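Local coordinates for ArsR family transcriptional regulator (Comamonas testosteroni, PDB 6UVU), which acts as an antimony(III)-responsive transcriptional repressor of the ArsR family, probably binding DNA as a winged-helix dimer, at residues Thr43-Leu48 and Arg106-Gly111; Leu48-Arg53 and Thr60-Ala65. All coordinates share one frame; numbering follows the deposited sequence.

Contact 1. Residues Thr43-Leu48 and Arg106-Gly111; sequences TRLRLL and RMLELG
The peptide group that follows Leu48 turns one face to the CD2 methyl of Leu108, which stands above the plane but displaced to beside the oxygen, 3.7 Å from Leu48 O and 4.0 Å from Leu48 C. Leu48 O also accepts the helical bond from Ala52 N at 2.9 Å, so the methyl covers a polar group that is already paired. Leu48 offers its backbone and the root of its side chain here: Leu48 CB approaches Leu108 CD2 to 4.5 Å, while its own methyls lie farther off. The other branch of Leu108 turns to Leu45, with Leu108 CD1 meeting Leu45 CD1 at 4.1 Å as the two side chains cross obliquely. Leu108 CG lies anti to the backbone N (chi1 160°), and its forked end spreads over one face of the neighbouring helix, one methyl to each of two residues three apart. Through this contact the first helix of the winged-helix core, 42-54, packs on the long C-terminal helix 102-121, near the centre of the chain. Leu39 of helix 26-39 touches both Leu45 and Leu48. Leu45 also packs on Val32 of the second subunit, while Met107 reaches Leu110 and Arg106 forms a salt bridge with Glu117, both of that subunit, which places helix 102-121 in the dimer interface.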
loop_
_atom_site.group_PDB
_atom_site.type_symbol
_atom_site.label_atom_id
_atom_site.label_comp_id
_atom_site.label_asym_id
_atom_site.label_seq_id
_atom_site.Cartn_x
_atom_site.Cartn_y
_atom_site.Cartn_z
ATOM N N THR B 43 8.277 -8.900 -6.201
ATOM C CA THR B 43 9.673 -8.642 -6.536
ATOM C C THR B 43 10.034 -7.174 -6.366
ATOM O O THR B 43 11.099 -6.856 -5.824
ATOM C CB THR B 43 9.941 -9.106 -7.967
ATOM O OG1 THR B 43 9.968 -10.538 -7.982
ATOM C CG2 THR B 43 11.258 -8.556 -8.491
ATOM N N ARG B 44 9.159 -6.259 -6.808
ATOM C CA ARG B 44 9.457 -4.835 -6.672
ATOM C C ARG B 44 9.601 -4.441 -5.214
ATOM O O ARG B 44 10.439 -3.600 -4.869
ATOM C CB ARG B 44 8.372 -3.976 -7.313
ATOM C CG ARG B 44 8.349 -3.991 -8.822
ATOM C CD ARG B 44 7.677 -2.747 -9.355
ATOM N NE ARG B 44 6.254 -2.798 -9.138
ATOM C CZ ARG B 44 5.399 -3.497 -9.878
ATOM N NH1 ARG B 44 5.823 -4.232 -10.899
ATOM N NH2 ARG B 44 4.111 -3.474 -9.576
ATOM N N LEU B 45 8.771 -5.021 -4.350
ATOM C CA LEU B 45 8.770 -4.642 -2.946
ATOM C C LEU B 45 10.043 -5.115 -2.262
ATOM O O LEU B 45 10.625 -4.396 -1.447
ATOM C CB LEU B 45 7.526 -5.223 -2.259
ATOM C CG LEU B 45 7.251 -4.753 -0.828
ATOM C CD1 LEU B 45 6.903 -3.268 -0.813
ATOM C CD2 LEU B 45 6.134 -5.554 -0.134
ATOM N N ARG B 46 10.484 -6.332 -2.578
ATOM C CA ARG B 46 11.741 -6.835 -2.032
ATOM C C ARG B 46 12.920 -6.024 -2.544
ATOM O O ARG B 46 13.847 -5.732 -1.785
ATOM C CB ARG B 46 11.913 -8.313 -2.390
ATOM C CG ARG B 46 10.865 -9.231 -1.777
ATOM C CD ARG B 46 11.258 -10.675 -1.999
ATOM N NE ARG B 46 12.406 -11.051 -1.181
ATOM C CZ ARG B 46 13.425 -11.777 -1.629
ATOM N NH1 ARG B 46 13.435 -12.179 -2.894
ATOM N NH2 ARG B 46 14.437 -12.095 -0.825
ATOM N N LEU B 47 12.893 -5.642 -3.828
ATOM C CA LEU B 47 13.952 -4.794 -4.374
ATOM C C LEU B 47 13.994 -3.462 -3.650
ATOM O O LEU B 47 15.078 -2.945 -3.332
ATOM C CB LEU B 47 13.722 -4.564 -5.876
ATOM C CG LEU B 47 14.123 -5.653 -6.865
ATOM C CD1 LEU B 47 13.663 -5.298 -8.285
ATOM C CD2 LEU B 47 15.636 -5.803 -6.829
ATOM N N LEU B 48 12.810 -2.901 -3.372
ATOM C CA LEU B 48 12.710 -1.597 -2.718
ATOM C C LEU B 48 13.199 -1.668 -1.280
ATOM O O LEU B 48 13.839 -0.734 -0.783
ATOM C CB LEU B 48 11.266 -1.110 -2.751
ATOM C CG LEU B 48 10.797 -0.053 -3.753
ATOM C CD1 LEU B 48 11.714 0.051 -4.930
ATOM C CD2 LEU B 48 9.359 -0.342 -4.206
ATOM N N ARG B 106 7.673 5.842 2.938
ATOM C CA ARG B 106 6.804 5.702 4.105
ATOM C C ARG B 106 5.863 4.507 3.969
ATOM O O ARG B 106 5.558 3.833 4.968
ATOM C CB ARG B 106 5.977 6.969 4.326
ATOM C CG ARG B 106 6.636 8.273 3.954
ATOM C CD ARG B 106 6.399 9.324 5.010
ATOM N NE ARG B 106 4.986 9.534 5.329
ATOM C CZ ARG B 106 4.334 10.679 5.115
ATOM N NH1 ARG B 106 4.964 11.718 4.574
ATOM N NH2 ARG B 106 3.047 10.796 5.439
ATOM N N MET B 107 5.394 4.226 2.752
ATOM C CA MET B 107 4.463 3.117 2.550
ATOM C C MET B 107 5.169 1.778 2.693
ATOM O O MET B 107 4.618 0.838 3.284
ATOM C CB MET B 107 3.775 3.239 1.183
ATOM C CG MET B 107 2.504 2.358 1.027
ATOM S SD MET B 107 1.162 2.627 2.237
ATOM C CE MET B 107 0.468 4.165 1.621
ATOM N N LEU B 108 6.399 1.674 2.172
ATOM C CA LEU B 108 7.228 0.505 2.451
ATOM C C LEU B 108 7.480 0.347 3.948
ATOM O O LEU B 108 7.364 -0.756 4.479
ATOM C CB LEU B 108 8.555 0.597 1.686
ATOM C CG LEU B 108 9.750 -0.238 2.159
ATOM C CD1 LEU B 108 9.550 -1.710 1.880
ATOM C CD2 LEU B 108 11.076 0.241 1.511
ATOM N N GLU B 109 7.812 1.437 4.649
ATOM C CA GLU B 109 8.070 1.349 6.086
ATOM C C GLU B 109 6.833 0.878 6.841
ATOM O O GLU B 109 6.939 0.102 7.800
ATOM C CB GLU B 109 8.534 2.701 6.634
ATOM C CG GLU B 109 9.947 3.130 6.210
ATOM C CD GLU B 109 10.296 4.514 6.749
ATOM O OE1 GLU B 109 9.443 5.107 7.458
ATOM O OE2 GLU B 109 11.418 5.006 6.483
ATOM N N LEU B 110 5.653 1.362 6.449
ATOM C CA LEU B 110 4.421 0.895 7.083
ATOM C C LEU B 110 4.236 -0.596 6.858
ATOM O O LEU B 110 3.943 -1.351 7.795
ATOM C CB LEU B 110 3.212 1.666 6.554
ATOM C CG LEU B 110 1.871 1.180 7.128
ATOM C CD1 LEU B 110 1.855 1.307 8.656
ATOM C CD2 LEU B 110 0.707 1.947 6.500
ATOM N N GLY B 111 4.436 -1.040 5.625
ATOM C CA GLY B 111 4.429 -2.462 5.352
ATOM C C GLY B 111 5.376 -3.235 6.246
ATOM O O GLY B 111 5.035 -4.313 6.733
#

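Contact 2. Residues Leu48-Arg53 and Thr60-Ala65; sequences LHALAR and TDLAAA
Helices 48-53 and 60-65 pass with their axes 10.0 Å apart at closest approach and their N-to-C directions 120° apart, and the nearest CA atoms are those of Ala50 and Leu62, separated by 6.9 Å. Leu62 supplies most of the side-chain contact. Its CG is anti to its own backbone N (chi1 176°), and the two methyls part to different neighbours on the facing helix. Leu62 CD1 presses on Ala50 CB at 3.5 Å, tighter than carbon atoms usually approach; the small alanine side chain lets the leucine come close to the helix backbone. The other methyl, Leu62 CD2, lies 3.9 Å from Leu51 CD2 and 4.0 Å from Leu51 CG, the two side chains crossing at about a right angle. Although the CB of Leu51 does not itself point at the other helix, CG is anti to the carbonyl carbon (chi1 -69°), and the end of the chain swings nearer to Leu62. These helices are the first two of the three-helix core in this winged-helix fold; helix 59-65 leads through a short turn into helix 70-82, which by analogy with relatives is probably the DNA-recognition helix. Leu77 of that third helix touches both Leu51 and Leu62, and Ile99 of the wing strand 94-99 reaches Leu51. One turn beyond Leu62, Ala65 CB comes within 4.4 Å of Ala50 CB, a looser contact at the exposed margin. Ala50 also packs on Leu23 of the second subunit, and ND1 of the adjacent His49 accepts a hydrogen bond from the backbone N of Ile24 of that subunit, while the CD of Arg53 lies above one face of the imidazole, toward its rim.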
loop_
_atom_site.group_PDB
_atom_site.type_symbol
_atom_site.label_atom_id
_atom_site.label_comp_id
_atom_site.label_asym_id
_atom_site.label_seq_id
_atom_site.Cartn_x
_atom_site.Cartn_y
_atom_site.Cartn_z
ATOM N N LEU B 48 12.810 -2.901 -3.372
ATOM C CA LEU B 48 12.710 -1.597 -2.718
ATOM C C LEU B 48 13.199 -1.668 -1.280
ATOM O O LEU B 48 13.839 -0.734 -0.783
ATOM C CB LEU B 48 11.266 -1.110 -2.751
ATOM C CG LEU B 48 10.797 -0.053 -3.753
ATOM C CD1 LEU B 48 11.714 0.051 -4.930
ATOM C CD2 LEU B 48 9.359 -0.342 -4.206
ATOM N N HIS B 49 12.888 -2.763 -0.590
ATOM C CA HIS B 49 13.394 -2.927 0.762
ATOM C C HIS B 49 14.916 -3.086 0.771
ATOM O O HIS B 49 15.601 -2.458 1.581
ATOM C CB HIS B 49 12.728 -4.124 1.439
ATOM C CG HIS B 49 13.105 -4.255 2.885
ATOM N ND1 HIS B 49 13.120 -5.462 3.552
ATOM C CD2 HIS B 49 13.465 -3.318 3.791
ATOM C CE1 HIS B 49 13.484 -5.260 4.808
ATOM N NE2 HIS B 49 13.698 -3.968 4.979
ATOM N N ALA B 50 15.453 -3.943 -0.103
ATOM C CA ALA B 50 16.904 -4.125 -0.184
ATOM C C ALA B 50 17.617 -2.808 -0.482
ATOM O O ALA B 50 18.702 -2.552 0.049
ATOM C CB ALA B 50 17.247 -5.169 -1.248
ATOM N N LEU B 51 17.013 -1.950 -1.316
ATOM C CA LEU B 51 17.566 -0.620 -1.563
ATOM C C LEU B 51 17.443 0.278 -0.342
ATOM O O LEU B 51 18.344 1.072 -0.052
ATOM C CB LEU B 51 16.858 0.033 -2.737
ATOM C CG LEU B 51 17.134 -0.581 -4.092
ATOM C CD1 LEU B 51 16.110 -0.057 -5.086
ATOM C CD2 LEU B 51 18.556 -0.217 -4.518
ATOM N N ALA B 52 16.319 0.186 0.374
ATOM C CA ALA B 52 16.108 1.032 1.543
ATOM C C ALA B 52 17.047 0.652 2.681
ATOM O O ALA B 52 17.494 1.528 3.429
ATOM C CB ALA B 52 14.647 0.938 2.009
ATOM N N ARG B 53 17.312 -0.653 2.858
ATOM C CA ARG B 53 18.219 -1.112 3.916
ATOM C C ARG B 53 19.620 -0.555 3.718
ATOM O O ARG B 53 20.238 -0.029 4.650
ATOM C CB ARG B 53 18.319 -2.640 3.939
ATOM C CG ARG B 53 17.063 -3.380 4.245
ATOM C CD ARG B 53 17.333 -4.870 4.484
ATOM N NE ARG B 53 17.939 -5.124 5.792
ATOM C CZ ARG B 53 19.063 -5.808 5.974
ATOM N NH1 ARG B 53 19.713 -6.322 4.934
ATOM N NH2 ARG B 53 19.533 -5.982 7.197
ATOM N N THR B 60 24.446 -5.703 -9.346
ATOM C CA THR B 60 25.069 -6.972 -8.965
ATOM C C THR B 60 24.868 -7.287 -7.483
ATOM O O THR B 60 24.551 -8.424 -7.112
ATOM C CB THR B 60 26.562 -6.931 -9.312
ATOM O OG1 THR B 60 26.725 -7.252 -10.697
ATOM C CG2 THR B 60 27.365 -7.903 -8.446
ATOM N N ASP B 61 25.085 -6.300 -6.617
ATOM C CA ASP B 61 24.834 -6.499 -5.195
ATOM C C ASP B 61 23.346 -6.680 -4.931
ATOM O O ASP B 61 22.939 -7.586 -4.195
ATOM C CB ASP B 61 25.378 -5.311 -4.401
ATOM C CG ASP B 61 26.885 -5.145 -4.545
ATOM O OD1 ASP B 61 27.555 -6.078 -5.042
ATOM O OD2 ASP B 61 27.391 -4.069 -4.160
ATOM N N LEU B 62 22.519 -5.823 -5.533
ATOM C CA LEU B 62 21.080 -5.915 -5.327
ATOM C C LEU B 62 20.531 -7.254 -5.814
ATOM O O LEU B 62 19.750 -7.904 -5.111
ATOM C CB LEU B 62 20.393 -4.742 -6.017
ATOM C CG LEU B 62 18.875 -4.756 -5.977
ATOM C CD1 LEU B 62 18.372 -4.938 -4.554
ATOM C CD2 LEU B 62 18.338 -3.480 -6.571
ATOM N N ALA B 63 20.959 -7.706 -6.994
ATOM C CA ALA B 63 20.505 -9.000 -7.496
ATOM C C ALA B 63 20.987 -10.149 -6.618
ATOM O O ALA B 63 20.283 -11.159 -6.477
ATOM C CB ALA B 63 20.974 -9.206 -8.938
ATOM N N ALA B 64 22.175 -10.025 -6.018
ATOM C CA ALA B 64 22.608 -11.042 -5.064
ATOM C C ALA B 64 21.738 -11.020 -3.819
ATOM O O ALA B 64 21.362 -12.081 -3.314
ATOM C CB ALA B 64 24.077 -10.851 -4.690
ATOM N N ALA B 65 21.403 -9.822 -3.321
ATOM C CA ALA B 65 20.611 -9.696 -2.098
ATOM C C ALA B 65 19.278 -10.421 -2.208
ATOM O O ALA B 65 18.845 -11.071 -1.254
ATOM C CB ALA B 65 20.383 -8.222 -1.760
#

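In the fold
Contacts 1 and 2 use different faces of helix 42-54, and their segments overlap at Leu48, which touches the other segment only in contact 1; their centres lie about 11 Å apart. Along the chain contact 2 is nested within the loop that contact 1 closes. The two also touch directly: Leu47 CD2 lies 3.5 Å from Leu62 CG, and Leu108 CD2 is 3.7 Å from Ala52 CB. Helix 42-54 thus stands between the C-terminal helix 102-121, which takes part in the dimer interface, and helix 59-65 of the helix-turn-helix. Contact 1 is about 3 Å from the centre of the chain and contact 2 about 12 Å, measured between centres; residues of both meet the second subunit.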